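PDB 5U9Z: phosphoglycerol transferase from Streptococcus pyogenes, which probably transfers glycerol phosphate to the rhamnose polysaccharide of the streptococcal cell wall, as a manganese-binding member of the alkaline phosphatase superfamily. Local coordinates for residues Q38-L43 / S197-V202; L43-L48 / V264-D269; D82-G87 / D269-L274; G87-E92 / V110-V115. All coordinates share one frame; numbering follows the deposited sequence.

Contact 1. Residues Q38-L43 / S197-V202; sequences QTVIYL and SQFFSV
Phe199 presents the edge of its ring to the face of Tyr42, a T-shaped pair with centroids 5.1 Å apart and planes at 65°; Phe199 CE1 lies over the centre of the tyrosine ring. With CG anti to the backbone N (chi1 176°), the Phe199 ring is carried across to Tyr42 and also lies against Val40, its CD1 4.0 Å from Val40 CB. These residues and Ser201 occupy one face of two parallel strands, and Leu96 of helix 88-97 touches both aromatic side chains. Ile41, Leu43, Phe200 and Val202 line the other face, where helix 181-191 packs on Ile41, Leu43 and Val202. There the side chains run alongside one another: Ile41 CG1 lies 3.7 Å from Phe200 CD2, while Leu43 CD1 is pressed tightly to Val202 CG1 at 3.3 Å. Backbone bonds tie the strands in register, among them Phe200 N to Val40 O (2.9 Å) and Tyr42 N to Phe200 O (2.7 Å). Before the regular pairing, a side chain takes over: Thr39 OG1 accepts an almost straight bond from Gln198 N (3.0 Å, 171°). The strands are central neighbours in the large mixed sheet of this sulfatase-family fold. Tyr42 OH and Ser201 OG find partners in the surrounding fold, Thr314 and Tyr151, while hydrocarbon and aromatic groups make most of the side-chain contact on both faces.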
loop_
_atom_site.group_PDB
_atom_site.type_symbol
_atom_site.label_atom_id
_atom_site.label_comp_id
_atom_site.label_asym_id
_atom_site.label_seq_id
_atom_site.Cartn_x
_atom_site.Cartn_y
_atom_site.Cartn_z
ATOM N N GLN A 38 11.310 -11.247 8.983
ATOM C CA GLN A 38 11.631 -10.125 8.110
ATOM C C GLN A 38 11.204 -8.811 8.753
ATOM O O GLN A 38 10.209 -8.747 9.481
ATOM C CB GLN A 38 10.938 -10.250 6.746
ATOM C CG GLN A 38 11.462 -11.361 5.845
ATOM C CD GLN A 38 10.716 -12.669 6.024
ATOM O OE1 GLN A 38 9.905 -12.816 6.937
ATOM N NE2 GLN A 38 10.985 -13.627 5.145
ATOM N N THR A 39 11.972 -7.761 8.477
ATOM C CA THR A 39 11.544 -6.395 8.738
ATOM C C THR A 39 10.831 -5.883 7.492
ATOM O O THR A 39 11.399 -5.907 6.395
ATOM C CB THR A 39 12.741 -5.514 9.099
ATOM O OG1 THR A 39 13.163 -5.806 10.438
ATOM C CG2 THR A 39 12.392 -4.043 9.001
ATOM N N VAL A 40 9.589 -5.436 7.656
ATOM C CA VAL A 40 8.734 -5.055 6.539
ATOM C C VAL A 40 8.463 -3.559 6.603
ATOM O O VAL A 40 8.159 -3.015 7.671
ATOM C CB VAL A 40 7.420 -5.859 6.549
ATOM C CG1 VAL A 40 6.491 -5.392 5.442
ATOM C CG2 VAL A 40 7.719 -7.345 6.396
ATOM N N ILE A 41 8.570 -2.899 5.453
ATOM C CA ILE A 41 8.354 -1.463 5.329
ATOM C C ILE A 41 7.241 -1.256 4.308
ATOM O O ILE A 41 7.434 -1.514 3.112
ATOM C CB ILE A 41 9.635 -0.730 4.907
ATOM C CG1 ILE A 41 10.769 -1.022 5.897
ATOM C CG2 ILE A 41 9.385 0.773 4.814
ATOM C CD1 ILE A 41 12.129 -0.583 5.416
ATOM N N TYR A 42 6.075 -0.809 4.772
ATOM C CA TYR A 42 5.004 -0.371 3.881
ATOM C C TYR A 42 5.228 1.105 3.574
ATOM O O TYR A 42 5.146 1.954 4.468
ATOM C CB TYR A 42 3.631 -0.611 4.502
ATOM C CG TYR A 42 3.122 -2.032 4.360
ATOM C CD1 TYR A 42 3.990 -3.079 4.073
ATOM C CD2 TYR A 42 1.771 -2.325 4.502
ATOM C CE1 TYR A 42 3.528 -4.373 3.941
ATOM C CE2 TYR A 42 1.301 -3.617 4.369
ATOM C CZ TYR A 42 2.187 -4.637 4.090
ATOM O OH TYR A 42 1.732 -5.927 3.956
ATOM N N LEU A 43 5.518 1.407 2.313
ATOM C CA LEU A 43 5.984 2.729 1.900
ATOM C C LEU A 43 5.004 3.298 0.878
ATOM O O LEU A 43 5.040 2.936 -0.304
ATOM C CB LEU A 43 7.402 2.631 1.341
ATOM C CG LEU A 43 8.193 3.907 1.058
ATOM C CD1 LEU A 43 8.172 4.864 2.233
ATOM C CD2 LEU A 43 9.628 3.523 0.724
ATOM N N SER A 197 13.037 -7.423 14.601
ATOM C CA SER A 197 12.225 -7.455 13.390
ATOM C C SER A 197 11.143 -6.388 13.515
ATOM O O SER A 197 10.310 -6.448 14.426
ATOM C CB SER A 197 11.608 -8.838 13.181
ATOM O OG SER A 197 12.611 -9.816 12.958
ATOM N N GLN A 198 11.161 -5.414 12.608
ATOM C CA GLN A 198 10.330 -4.226 12.722
ATOM C C GLN A 198 9.332 -4.142 11.572
ATOM O O GLN A 198 9.526 -4.727 10.503
ATOM C CB GLN A 198 11.191 -2.957 12.739
ATOM C CG GLN A 198 12.143 -2.863 13.920
ATOM C CD GLN A 198 13.253 -1.862 13.684
ATOM O OE1 GLN A 198 14.005 -1.973 12.715
ATOM N NE2 GLN A 198 13.360 -0.873 14.565
ATOM N N PHE A 199 8.255 -3.395 11.812
ATOM C CA PHE A 199 7.274 -3.062 10.788
ATOM C C PHE A 199 7.143 -1.548 10.708
ATOM O O PHE A 199 6.912 -0.887 11.727
ATOM C CB PHE A 199 5.913 -3.694 11.083
ATOM C CG PHE A 199 4.843 -3.307 10.100
ATOM C CD1 PHE A 199 4.718 -3.976 8.893
ATOM C CD2 PHE A 199 3.967 -2.271 10.381
ATOM C CE1 PHE A 199 3.739 -3.618 7.984
ATOM C CE2 PHE A 199 2.984 -1.910 9.476
ATOM C CZ PHE A 199 2.872 -2.582 8.275
ATOM N N PHE A 200 7.298 -1.006 9.505
ATOM C CA PHE A 200 7.186 0.426 9.259
ATOM C C PHE A 200 5.983 0.705 8.368
ATOM O O PHE A 200 5.838 0.090 7.306
ATOM C CB PHE A 200 8.449 0.971 8.589
ATOM C CG PHE A 200 9.664 0.968 9.470
ATOM C CD1 PHE A 200 9.972 2.068 10.251
ATOM C CD2 PHE A 200 10.515 -0.126 9.497
ATOM C CE1 PHE A 200 11.099 2.075 11.052
ATOM C CE2 PHE A 200 11.642 -0.127 10.299
ATOM C CZ PHE A 200 11.934 0.976 11.077
ATOM N N SER A 201 5.132 1.635 8.799
ATOM C CA SER A 201 4.050 2.170 7.975
ATOM C C SER A 201 4.401 3.618 7.656
ATOM O O SER A 201 4.380 4.479 8.543
ATOM C CB SER A 201 2.703 2.067 8.685
ATOM O OG SER A 201 1.652 2.471 7.825
ATOM N N VAL A 202 4.725 3.881 6.392
ATOM C CA VAL A 202 5.275 5.158 5.961
ATOM C C VAL A 202 4.318 5.802 4.966
ATOM O O VAL A 202 3.796 5.134 4.066
ATOM C CB VAL A 202 6.673 4.977 5.332
ATOM C CG1 VAL A 202 7.312 6.326 5.036
ATOM C CG2 VAL A 202 7.568 4.152 6.248
HETATM O O HOH W 1 14.981 -3.963 11.556
#

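Contact 2. Residues L43-L48 / V264-D269; sequences LLSESL and VVFYGD. With MN (manganese (II) ion), chain C.
Glu46 and Asp269 bring two carboxylates together, Glu46 OE2 only 3.3 Å from Asp269 OD2, because both oxygens bind one manganese ion. They sit where two parallel strands of the central sheet run out into loops, the strand-end position of the metal site in the alkaline phosphatase fold. Glu46 grips the metal with both oxygens, whereas Asp269 uses OD2 alone, at 2.1 Å; the two carboxylate planes stand 80° apart. The bend of the glutamate chain at chi2 (58°) swings its carboxylate back to the ion. Thr88, His270 and a water complete the shell. Asp269 has its second oxygen engaged as well: OD1 accepts a nearly straight bond from Ser47 N (2.9 Å), which fixes the rotation of the carboxylate and ties it to the type II turn Ser45-Leu48. Behind the metal the strands are joined by Leu43 N to Val265 O and by Ser45 N to Tyr267 O, both 2.8 Å. On one face of the sheet, the Phe266 ring receives Leu43 CD2 (3.6 Å from Phe266 CD2) and Leu48 CD1 at its edge, and lies nearly parallel to the ring of Phe293. On the other, Leu44 places its CA over the face of Tyr267 in a CH-pi contact and sets CD2 against Asp269, packing hydrocarbon beside this ligand. At the last residue of the turn, the CA-H of Gly268 points almost straight at the carbonyl oxygen of Leu48, with Gly268 CA 3.4 Å from Leu48 O.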
loop_
_atom_site.group_PDB
_atom_site.type_symbol
_atom_site.label_atom_id
_atom_site.label_comp_id
_atom_site.label_asym_id
_atom_site.label_seq_id
_atom_site.Cartn_x
_atom_site.Cartn_y
_atom_site.Cartn_z
ATOM N N LEU A 43 5.518 1.407 2.313
ATOM C CA LEU A 43 5.984 2.729 1.900
ATOM C C LEU A 43 5.004 3.298 0.878
ATOM O O LEU A 43 5.040 2.936 -0.304
ATOM C CB LEU A 43 7.402 2.631 1.341
ATOM C CG LEU A 43 8.193 3.907 1.058
ATOM C CD1 LEU A 43 8.172 4.864 2.233
ATOM C CD2 LEU A 43 9.628 3.523 0.724
ATOM N N LEU A 44 4.127 4.187 1.342
ATOM C CA LEU A 44 3.167 4.873 0.483
ATOM C C LEU A 44 3.847 6.111 -0.088
ATOM O O LEU A 44 4.089 7.084 0.634
ATOM C CB LEU A 44 1.911 5.240 1.275
ATOM C CG LEU A 44 0.681 5.744 0.513
ATOM C CD1 LEU A 44 -0.543 5.699 1.422
ATOM C CD2 LEU A 44 0.872 7.155 -0.019
ATOM N N SER A 45 4.161 6.072 -1.383
ATOM C CA SER A 45 4.802 7.196 -2.066
ATOM C C SER A 45 3.703 8.087 -2.636
ATOM O O SER A 45 3.118 7.785 -3.679
ATOM C CB SER A 45 5.746 6.694 -3.152
ATOM O OG SER A 45 6.492 7.760 -3.720
ATOM N N GLU A 46 3.435 9.195 -1.949
ATOM C CA GLU A 46 2.309 10.065 -2.273
ATOM C C GLU A 46 2.328 10.482 -3.739
ATOM O O GLU A 46 3.321 11.029 -4.230
ATOM C CB GLU A 46 2.344 11.298 -1.362
ATOM C CG GLU A 46 1.349 12.400 -1.717
ATOM C CD GLU A 46 -0.083 11.919 -1.705
ATOM O OE1 GLU A 46 -0.743 11.973 -2.763
ATOM O OE2 GLU A 46 -0.543 11.476 -0.635
ATOM N N SER A 47 1.225 10.199 -4.435
ATOM C CA SER A 47 0.963 10.680 -5.793
ATOM C C SER A 47 1.972 10.175 -6.825
ATOM O O SER A 47 2.112 10.778 -7.893
ATOM C CB SER A 47 0.913 12.213 -5.832
ATOM O OG SER A 47 -0.163 12.717 -5.055
ATOM N N LEU A 48 2.664 9.066 -6.560
ATOM C CA LEU A 48 3.687 8.561 -7.473
ATOM C C LEU A 48 3.045 7.677 -8.536
ATOM O O LEU A 48 2.405 6.671 -8.210
ATOM C CB LEU A 48 4.765 7.782 -6.717
ATOM C CG LEU A 48 5.923 7.276 -7.588
ATOM C CD1 LEU A 48 7.259 7.447 -6.887
ATOM C CD2 LEU A 48 5.718 5.816 -7.974
ATOM N N VAL A 264 10.425 -4.364 1.286
ATOM C CA VAL A 264 9.756 -3.080 1.110
ATOM C C VAL A 264 8.575 -3.274 0.169
ATOM O O VAL A 264 8.721 -3.868 -0.906
ATOM C CB VAL A 264 10.719 -2.013 0.560
ATOM C CG1 VAL A 264 9.989 -0.695 0.317
ATOM C CG2 VAL A 264 11.882 -1.807 1.517
ATOM N N VAL A 265 7.412 -2.769 0.574
ATOM C CA VAL A 265 6.228 -2.702 -0.276
ATOM C C VAL A 265 6.062 -1.235 -0.659
ATOM O O VAL A 265 5.626 -0.413 0.154
ATOM C CB VAL A 265 4.978 -3.254 0.419
ATOM C CG1 VAL A 265 3.748 -3.054 -0.457
ATOM C CG2 VAL A 265 5.157 -4.734 0.739
ATOM N N PHE A 266 6.415 -0.911 -1.899
ATOM C CA PHE A 266 6.430 0.452 -2.414
ATOM C C PHE A 266 5.290 0.636 -3.409
ATOM O O PHE A 266 5.066 -0.222 -4.269
ATOM C CB PHE A 266 7.774 0.733 -3.094
ATOM C CG PHE A 266 7.982 2.165 -3.510
ATOM C CD1 PHE A 266 7.551 2.617 -4.746
ATOM C CD2 PHE A 266 8.648 3.049 -2.678
ATOM C CE1 PHE A 266 7.760 3.931 -5.134
ATOM C CE2 PHE A 266 8.860 4.364 -3.058
ATOM C CZ PHE A 266 8.417 4.804 -4.287
ATOM N N TYR A 267 4.579 1.756 -3.301
ATOM C CA TYR A 267 3.436 1.972 -4.179
ATOM C C TYR A 267 2.985 3.421 -4.101
ATOM O O TYR A 267 3.085 4.064 -3.050
ATOM C CB TYR A 267 2.268 1.046 -3.815
ATOM C CG TYR A 267 1.577 1.411 -2.519
ATOM C CD1 TYR A 267 2.127 1.065 -1.291
ATOM C CD2 TYR A 267 0.368 2.098 -2.523
ATOM C CE1 TYR A 267 1.498 1.397 -0.106
ATOM C CE2 TYR A 267 -0.270 2.431 -1.343
ATOM C CZ TYR A 267 0.298 2.078 -0.137
ATOM O OH TYR A 267 -0.333 2.410 1.041
ATOM N N GLY A 268 2.478 3.922 -5.224
ATOM C CA GLY A 268 1.783 5.196 -5.242
ATOM C C GLY A 268 0.315 4.988 -4.908
ATOM O O GLY A 268 -0.316 4.044 -5.377
ATOM N N ASP A 269 -0.220 5.875 -4.067
ATOM C CA ASP A 269 -1.606 5.704 -3.647
ATOM C C ASP A 269 -2.582 6.083 -4.758
ATOM O O ASP A 269 -3.653 5.473 -4.870
ATOM C CB ASP A 269 -1.880 6.506 -2.371
ATOM C CG ASP A 269 -1.584 7.980 -2.521
ATOM O OD1 ASP A 269 -0.801 8.349 -3.418
ATOM O OD2 ASP A 269 -2.142 8.775 -1.729
HETATM MN MN MN C . -2.343 10.857 -1.564
HETATM O O HOH W 2 -3.343 12.849 -1.032
#

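Contact 3. Residues D82-G87 / D269-L274; sequences DSYGGG and DHLPGL. With MN (manganese (II) ion), chain C.
The imidazole of His270 is covered on one face by the peptide joining Gly85 to Gly86: Gly86 N stands 3.3 Å above the plane over the ring centre, with Gly85 C nearer the rim. Gly86 CA adds a CH-pi contact, 3.7 Å from the centroid of the His270 ring. Asp269 OD1 lies over the opposite face, and a manganese-bound water is at the edge, in the ring plane. His270 NE2 binds the manganese at 2.3 Å; at the other nitrogen, ND1 donates to Leu271 O (2.9 Å, 166°), an acceptor in the ring plane although the donor stands above the plane of that carbonyl. Leu271 O also accepts a weak bond from Gly85 N at 3.0 Å. Two waters bridge the loops, one from Ser83 O to Leu271 N and the other from Gly85 O to Gly273 N. The Tyr84 ring reaches along the second loop, its CE1 3.9 Å from Leu271 CB; its hydroxyl is hydrogen-bonded to the carbonyl oxygen of Tyr275 and its ring meets Lys287 in a cation-pi contact. The loop 82-87 thus roofs the metal ligand with glycines and then leads into helix 88-97, with Gly87 at the N-cap. The bond from ND1 to Leu271 O is consistent with NE2 offering its lone pair to the metal, and bonds at both nitrogens together with contacts on both faces fix how the imidazole is turned.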
loop_
_atom_site.group_PDB
_atom_site.type_symbol
_atom_site.label_atom_id
_atom_site.label_comp_id
_atom_site.label_asym_id
_atom_site.label_seq_id
_atom_site.Cartn_x
_atom_site.Cartn_y
_atom_site.Cartn_z
ATOM N N ASP A 82 -8.462 3.464 -5.973
ATOM C CA ASP A 82 -9.893 3.688 -5.859
ATOM C C ASP A 82 -10.296 5.138 -6.089
ATOM O O ASP A 82 -11.494 5.423 -6.172
ATOM C CB ASP A 82 -10.378 3.236 -4.478
ATOM C CG ASP A 82 -10.184 1.748 -4.253
ATOM O OD1 ASP A 82 -10.835 0.947 -4.955
ATOM O OD2 ASP A 82 -9.367 1.379 -3.383
ATOM N N SER A 83 -9.337 6.057 -6.192
ATOM C CA SER A 83 -9.647 7.471 -6.349
ATOM C C SER A 83 -8.561 8.125 -7.195
ATOM O O SER A 83 -7.573 7.493 -7.580
ATOM C CB SER A 83 -9.791 8.159 -4.986
ATOM O OG SER A 83 -8.692 7.864 -4.142
ATOM N N TYR A 84 -8.760 9.410 -7.486
ATOM C CA TYR A 84 -7.870 10.175 -8.349
ATOM C C TYR A 84 -7.500 11.478 -7.660
ATOM O O TYR A 84 -8.384 12.245 -7.263
ATOM C CB TYR A 84 -8.534 10.458 -9.703
ATOM C CG TYR A 84 -7.758 11.403 -10.598
ATOM C CD1 TYR A 84 -6.600 10.987 -11.238
ATOM C CD2 TYR A 84 -8.191 12.708 -10.808
ATOM C CE1 TYR A 84 -5.890 11.841 -12.060
ATOM C CE2 TYR A 84 -7.486 13.571 -11.633
ATOM C CZ TYR A 84 -6.337 13.130 -12.254
ATOM O OH TYR A 84 -5.624 13.975 -13.073
ATOM N N GLY A 85 -6.198 11.723 -7.519
ATOM C CA GLY A 85 -5.715 12.939 -6.900
ATOM C C GLY A 85 -5.939 13.030 -5.408
ATOM O O GLY A 85 -5.640 14.071 -4.815
ATOM N N GLY A 86 -6.449 11.977 -4.782
ATOM C CA GLY A 86 -6.706 12.006 -3.355
ATOM C C GLY A 86 -7.145 10.641 -2.877
ATOM O O GLY A 86 -7.194 9.675 -3.644
ATOM N N GLY A 87 -7.473 10.577 -1.589
ATOM C CA GLY A 87 -7.872 9.331 -0.963
ATOM C C GLY A 87 -6.746 8.557 -0.319
ATOM O O GLY A 87 -6.909 7.361 -0.059
ATOM N N ASP A 269 -0.220 5.875 -4.067
ATOM C CA ASP A 269 -1.606 5.704 -3.647
ATOM C C ASP A 269 -2.582 6.083 -4.758
ATOM O O ASP A 269 -3.653 5.473 -4.870
ATOM C CB ASP A 269 -1.880 6.506 -2.371
ATOM C CG ASP A 269 -1.584 7.980 -2.521
ATOM O OD1 ASP A 269 -0.801 8.349 -3.418
ATOM O OD2 ASP A 269 -2.142 8.775 -1.729
ATOM N N HIS A 270 -2.222 7.046 -5.604
ATOM C CA HIS A 270 -3.103 7.507 -6.672
ATOM C C HIS A 270 -2.316 8.426 -7.594
ATOM O O HIS A 270 -1.271 8.961 -7.218
ATOM C CB HIS A 270 -4.319 8.249 -6.108
ATOM C CG HIS A 270 -3.955 9.365 -5.182
ATOM N ND1 HIS A 270 -3.417 10.554 -5.624
ATOM C CD2 HIS A 270 -4.031 9.464 -3.834
ATOM C CE1 HIS A 270 -3.182 11.340 -4.588
ATOM N NE2 HIS A 270 -3.542 10.701 -3.491
ATOM N N LEU A 271 -2.845 8.624 -8.799
ATOM C CA LEU A 271 -2.260 9.603 -9.698
ATOM C C LEU A 271 -2.402 11.011 -9.117
ATOM O O LEU A 271 -3.350 11.292 -8.377
ATOM C CB LEU A 271 -2.932 9.553 -11.067
ATOM C CG LEU A 271 -2.359 8.566 -12.082
ATOM C CD1 LEU A 271 -2.714 7.131 -11.719
ATOM C CD2 LEU A 271 -2.854 8.910 -13.476
ATOM N N PRO A 272 -1.482 11.917 -9.440
ATOM C CA PRO A 272 -1.695 13.324 -9.087
ATOM C C PRO A 272 -2.878 13.890 -9.856
ATOM O O PRO A 272 -3.181 13.465 -10.972
ATOM C CB PRO A 272 -0.383 13.999 -9.497
ATOM C CG PRO A 272 0.124 13.142 -10.616
ATOM C CD PRO A 272 -0.259 11.735 -10.246
ATOM N N GLY A 273 -3.549 14.861 -9.243
ATOM C CA GLY A 273 -4.753 15.424 -9.824
ATOM C C GLY A 273 -4.498 16.549 -10.808
ATOM O O GLY A 273 -5.339 17.435 -10.972
ATOM N N LEU A 274 -3.351 16.524 -11.480
ATOM C CA LEU A 274 -2.978 17.603 -12.385
ATOM C C LEU A 274 -3.378 17.338 -13.830
ATOM O O LEU A 274 -3.276 18.249 -14.657
ATOM C CB LEU A 274 -1.464 17.855 -12.301
ATOM C CG LEU A 274 -0.531 16.691 -12.637
ATOM C CD1 LEU A 274 -0.242 16.633 -14.129
ATOM C CD2 LEU A 274 0.760 16.813 -11.850
HETATM MN MN MN C . -2.343 10.857 -1.564
HETATM O O HOH W 3 -5.474 7.643 -9.517
HETATM O O HOH W 4 -3.358 15.690 -6.379
HETATM O O HOH W 2 -3.343 12.849 -1.032
#

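Contact 4. Residues G87-E92 / V110-V115; sequences GTANME and VLYSEV. With MN (manganese (II) ion), chain C.
Asn90 OD1 takes an almost straight hydrogen bond from Leu111 N, 2.9 Å and 171° at the hydrogen. The donor is tilted only 16° from the amide's carbonyl plane. A water gives a second hydrogen to Asn90 OD1 and accepts one from Tyr112 N, at 2.8 Å from water to nitrogen, so one side-chain oxygen serves two backbone amides in the first turn of helix 111-114, one directly and one through the water. The other end of the amide is used too, ND2 donating to Ser109 O. Val110 N, at the N-cap, donates to Glu114 OE2 (3.1 Å), which also receives Ser109 N. Here the short helix packs against the start of helix 88-97, whose first residue, Thr88, binds the manganese of this sulfatase-family domain through OG1. Ala89 supplies an apolar contact, its CB 3.8 Å from Tyr112 CD2, and its carbonyl oxygen lies over the centre of the tyrosine ring. Glu92, extended with CG anti to the backbone N (chi1 -176°), brings OE2 to the edge of that ring, the carboxylate and ring planes almost perpendicular. The bond from Tyr112 OH to Glu92 OE2 (2.9 Å) is weak; OE2 has its stronger partner in Tyr151, and OE1 forms a salt bridge with Arg147.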
loop_
_atom_site.group_PDB
_atom_site.type_symbol
_atom_site.label_atom_id
_atom_site.label_comp_id
_atom_site.label_asym_id
_atom_site.label_seq_id
_atom_site.Cartn_x
_atom_site.Cartn_y
_atom_site.Cartn_z
ATOM N N GLY A 87 -7.473 10.577 -1.589
ATOM C CA GLY A 87 -7.872 9.331 -0.963
ATOM C C GLY A 87 -6.746 8.557 -0.319
ATOM O O GLY A 87 -6.909 7.361 -0.059
ATOM N N THR A 88 -5.615 9.211 -0.044
ATOM C CA THR A 88 -4.432 8.568 0.519
ATOM C C THR A 88 -4.764 7.518 1.580
ATOM O O THR A 88 -4.416 6.339 1.438
ATOM C CB THR A 88 -3.524 9.650 1.115
ATOM O OG1 THR A 88 -3.405 10.740 0.189
ATOM C CG2 THR A 88 -2.139 9.085 1.440
ATOM N N ALA A 89 -5.447 7.930 2.650
ATOM C CA ALA A 89 -5.610 7.058 3.808
ATOM C C ALA A 89 -6.464 5.833 3.511
ATOM O O ALA A 89 -6.404 4.859 4.266
ATOM C CB ALA A 89 -6.215 7.841 4.970
ATOM N N ASN A 90 -7.254 5.856 2.436
ATOM C CA ASN A 90 -8.079 4.699 2.099
ATOM C C ASN A 90 -7.240 3.570 1.512
ATOM O O ASN A 90 -7.484 2.393 1.803
ATOM C CB ASN A 90 -9.183 5.110 1.126
ATOM C CG ASN A 90 -10.231 5.982 1.779
ATOM O OD1 ASN A 90 -10.509 5.846 2.971
ATOM N ND2 ASN A 90 -10.820 6.888 1.004
HETATM N N MSE A 91 -6.262 3.900 0.679
HETATM C CA MSE A 91 -5.352 2.884 0.170
HETATM C C MSE A 91 -4.521 2.359 1.336
HETATM O O MSE A 91 -4.327 1.154 1.482
HETATM C CB MSE A 91 -4.458 3.446 -0.937
HETATM C CG MSE A 91 -4.992 3.196 -2.352
HETATM SE SE MSE A 91 -6.748 3.986 -2.710
HETATM C CE MSE A 91 -6.255 5.867 -2.558
ATOM N N GLU A 92 -4.053 3.284 2.176
ATOM C CA GLU A 92 -3.307 2.912 3.375
ATOM C C GLU A 92 -4.076 1.893 4.211
ATOM O O GLU A 92 -3.531 0.861 4.614
ATOM C CB GLU A 92 -3.008 4.172 4.188
ATOM C CG GLU A 92 -2.158 3.963 5.420
ATOM C CD GLU A 92 -2.092 5.210 6.275
ATOM O OE1 GLU A 92 -2.273 6.316 5.721
ATOM O OE2 GLU A 92 -1.875 5.088 7.500
ATOM N N VAL A 110 -13.994 8.148 4.154
ATOM C CA VAL A 110 -12.701 7.862 4.769
ATOM C C VAL A 110 -12.869 6.647 5.672
ATOM O O VAL A 110 -13.621 6.694 6.654
ATOM C CB VAL A 110 -12.164 9.064 5.561
ATOM C CG1 VAL A 110 -10.801 8.747 6.154
ATOM C CG2 VAL A 110 -12.075 10.293 4.670
ATOM N N LEU A 111 -12.159 5.565 5.346
ATOM C CA LEU A 111 -12.313 4.320 6.092
ATOM C C LEU A 111 -11.766 4.449 7.510
ATOM O O LEU A 111 -12.322 3.868 8.449
ATOM C CB LEU A 111 -11.622 3.183 5.346
ATOM C CG LEU A 111 -12.294 2.789 4.029
ATOM C CD1 LEU A 111 -11.305 2.111 3.091
ATOM C CD2 LEU A 111 -13.474 1.879 4.294
ATOM N N TYR A 112 -10.679 5.203 7.686
ATOM C CA TYR A 112 -10.128 5.425 9.019
ATOM C C TYR A 112 -11.106 6.130 9.952
ATOM O O TYR A 112 -10.954 6.034 11.175
ATOM C CB TYR A 112 -8.836 6.244 8.926
ATOM C CG TYR A 112 -7.574 5.452 8.622
ATOM C CD1 TYR A 112 -7.581 4.063 8.581
ATOM C CD2 TYR A 112 -6.368 6.105 8.395
ATOM C CE1 TYR A 112 -6.430 3.352 8.316
ATOM C CE2 TYR A 112 -5.212 5.399 8.127
ATOM C CZ TYR A 112 -5.253 4.023 8.090
ATOM O OH TYR A 112 -4.110 3.308 7.830
ATOM N N SER A 113 -12.098 6.839 9.412
ATOM C CA SER A 113 -13.043 7.583 10.237
ATOM C C SER A 113 -14.401 6.908 10.369
ATOM O O SER A 113 -15.106 7.166 11.351
ATOM C CB SER A 113 -13.252 8.989 9.665
ATOM O OG SER A 113 -12.057 9.751 9.720
ATOM N N GLU A 114 -14.785 6.056 9.416
ATOM C CA GLU A 114 -16.134 5.507 9.370
ATOM C C GLU A 114 -16.201 3.999 9.558
ATOM O O GLU A 114 -17.277 3.493 9.897
ATOM C CB GLU A 114 -16.808 5.864 8.036
ATOM C CG GLU A 114 -16.937 7.363 7.798
ATOM C CD GLU A 114 -17.341 7.696 6.377
ATOM O OE1 GLU A 114 -18.337 7.122 5.889
ATOM O OE2 GLU A 114 -16.651 8.524 5.747
ATOM N N VAL A 115 -15.100 3.274 9.358
ATOM C CA VAL A 115 -15.067 1.822 9.485
ATOM C C VAL A 115 -14.139 1.384 10.613
ATOM O O VAL A 115 -14.542 0.634 11.507
ATOM C CB VAL A 115 -14.659 1.152 8.153
ATOM C CG1 VAL A 115 -14.507 -0.356 8.319
ATOM C CG2 VAL A 115 -15.686 1.457 7.073
HETATM MN MN MN C . -2.343 10.857 -1.564
HETATM O O HOH W 5 -9.090 5.707 5.451
HETATM O O HOH W 2 -3.343 12.849 -1.032
#

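In the fold
Contacts 1 and 2 follow each other along strand 39-45, sharing Leu43, with centres 13 Å apart; strand 199-203 flanks it on one side and strand 262-268 on the other in the central mixed sheet. Contact 3, about 12 Å between centres from contact 2, continues from Asp269 into the loops past the strand ends, and contact 4, its centre 13 Å from that of contact 3, starts from the Gly87 they share. Along the chain contacts 1, 2 and 3 alternate their segments, while 87-92 and 110-115 both fall between the halves of each. Contacts 2, 3 and 4 converge on the manganese, so ligands far apart in sequence meet at the C-terminal ends of the central strands 39-45 and 262-268.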